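Local coordinates for RidA family protein (Mycobacterium tuberculosis, PDB 3I7T) that is of unknown function but belongs to the trimeric YjgF/YER057c/UK114 (RidA) family, some relatives of which hydrolyse reactive enamine and imine intermediates, at residues A42-D47 and L110-E115. Numbering follows the deposited sequence.
Sequences AAQTRD and LLVEIE
Q44 and L111 form the polar end of this helix-on-sheet contact. The backbone N of L111 donates to Q44 OE1 at 2.8 Å, in the plane of the amide and onto a lone pair, with an N-H...O angle of 155°. The chain of Q44 is extended beyond CG (chi2 -166°), which carries the amide from the helix to the loop just ahead of strand 112-119. NE2 donates to G109 O in that loop and to G38 O in the loop before helix 41-58, so both ends of the amide are held and its rotation is fixed. A water lies 3.0 Å from Q44 OE1 and 2.7 Å from V112 O, linking the side chain to the start of the strand.

V112 CG1 sits 3.7 Å from Q44 CB and 3.6 Å from T45 OG1, a hydroxyl hydrogen-bonded to I41 O and therefore able to lie against a methyl. T45 CG2, anti to the backbone N, lies 3.9 Å from I114 CD1, while V82 and V85 of helix 79-90 pack on the same threonine.

Here helix 41-58 meets the sheet through aliphatic carbons and one hydroxyl bonded within the helix, and one buried glutamine amide ties two loops to it.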
# COMPACT_ATOMS: atom_id res chain seq x y z
N ALA A 42 11.24 -4.08 -18.78
CA ALA A 42 10.15 -4.87 -19.35
C ALA A 42 10.20 -6.33 -18.91
O ALA A 42 9.21 -6.85 -18.44
CB ALA A 42 10.15 -4.77 -20.87
N ALA A 43 11.35 -6.98 -19.06
CA ALA A 43 11.47 -8.39 -18.71
C ALA A 43 11.17 -8.63 -17.23
O ALA A 43 10.53 -9.61 -16.86
CB ALA A 43 12.85 -8.91 -19.07
N GLN A 44 11.67 -7.73 -16.38
CA GLN A 44 11.45 -7.81 -14.94
C GLN A 44 9.99 -7.64 -14.58
O GLN A 44 9.48 -8.34 -13.70
CB GLN A 44 12.30 -6.78 -14.21
CG GLN A 44 13.80 -7.09 -14.24
CD GLN A 44 14.58 -6.26 -13.24
OE1 GLN A 44 13.99 -5.54 -12.42
NE2 GLN A 44 15.90 -6.34 -13.30
N THR A 45 9.30 -6.73 -15.25
CA THR A 45 7.85 -6.60 -15.03
C THR A 45 7.10 -7.87 -15.43
O THR A 45 6.24 -8.34 -14.69
CB THR A 45 7.28 -5.39 -15.80
OG1 THR A 45 8.07 -4.24 -15.49
CG2 THR A 45 5.86 -5.13 -15.36
N ARG A 46 7.41 -8.43 -16.59
CA ARG A 46 6.73 -9.64 -17.02
C ARG A 46 6.96 -10.76 -16.01
O ARG A 46 6.04 -11.48 -15.65
CB ARG A 46 7.19 -10.08 -18.42
CG ARG A 46 6.68 -9.16 -19.54
CD ARG A 46 6.92 -9.77 -20.94
NE ARG A 46 8.31 -10.17 -21.11
CZ ARG A 46 9.24 -9.42 -21.71
NH1 ARG A 46 8.94 -8.23 -22.21
NH2 ARG A 46 10.48 -9.88 -21.80
N ASP A 47 8.20 -10.89 -15.56
CA ASP A 47 8.56 -11.96 -14.63
C ASP A 47 7.93 -11.75 -13.26
O ASP A 47 7.52 -12.71 -12.60
CB ASP A 47 10.08 -12.07 -14.52
CG ASP A 47 10.52 -13.41 -13.94
OD1 ASP A 47 10.13 -14.46 -14.51
OD2 ASP A 47 11.24 -13.41 -12.92
N LEU A 110 17.50 -4.63 -9.32
CA LEU A 110 16.05 -4.81 -9.36
C LEU A 110 15.39 -3.46 -9.64
O LEU A 110 15.65 -2.48 -8.94
CB LEU A 110 15.55 -5.40 -8.03
CG LEU A 110 16.20 -6.76 -7.75
CD1 LEU A 110 15.65 -7.38 -6.48
CD2 LEU A 110 15.98 -7.68 -8.95
N LEU A 111 14.56 -3.42 -10.68
CA LEU A 111 14.10 -2.16 -11.26
C LEU A 111 12.63 -1.89 -11.04
O LEU A 111 12.14 -0.78 -11.27
CB LEU A 111 14.37 -2.19 -12.76
CG LEU A 111 15.83 -2.39 -13.14
CD1 LEU A 111 15.96 -2.47 -14.65
CD2 LEU A 111 16.70 -1.28 -12.56
N VAL A 112 11.92 -2.91 -10.59
CA VAL A 112 10.47 -2.85 -10.44
C VAL A 112 10.03 -3.87 -9.40
O VAL A 112 10.57 -4.98 -9.33
CB VAL A 112 9.72 -3.04 -11.80
CG1 VAL A 112 10.08 -4.35 -12.46
CG2 VAL A 112 8.22 -2.97 -11.58
N GLU A 113 9.09 -3.48 -8.55
CA GLU A 113 8.45 -4.42 -7.63
C GLU A 113 6.94 -4.23 -7.69
O GLU A 113 6.46 -3.10 -7.75
CB GLU A 113 8.97 -4.22 -6.21
CG GLU A 113 8.33 -5.15 -5.17
CD GLU A 113 9.17 -5.23 -3.90
OE1 GLU A 113 10.37 -4.90 -3.97
OE2 GLU A 113 8.63 -5.60 -2.84
N ILE A 114 6.19 -5.33 -7.68
CA ILE A 114 4.74 -5.26 -7.79
C ILE A 114 4.03 -6.01 -6.66
O ILE A 114 4.37 -7.15 -6.37
CB ILE A 114 4.28 -5.81 -9.16
CG1 ILE A 114 5.08 -5.09 -10.26
CG2 ILE A 114 2.75 -5.70 -9.33
CD1 ILE A 114 4.77 -5.53 -11.68
N GLU A 115 3.06 -5.35 -6.03
CA GLU A 115 2.15 -6.00 -5.10
C GLU A 115 0.80 -6.24 -5.76
O GLU A 115 0.44 -5.57 -6.74
CB GLU A 115 1.91 -5.09 -3.90
CG GLU A 115 3.15 -4.79 -3.11
CD GLU A 115 2.87 -3.75 -2.03
OE1 GLU A 115 1.77 -3.17 -2.05
OE2 GLU A 115 3.73 -3.52 -1.17
O HOH W 1 12.40 -6.70 -10.21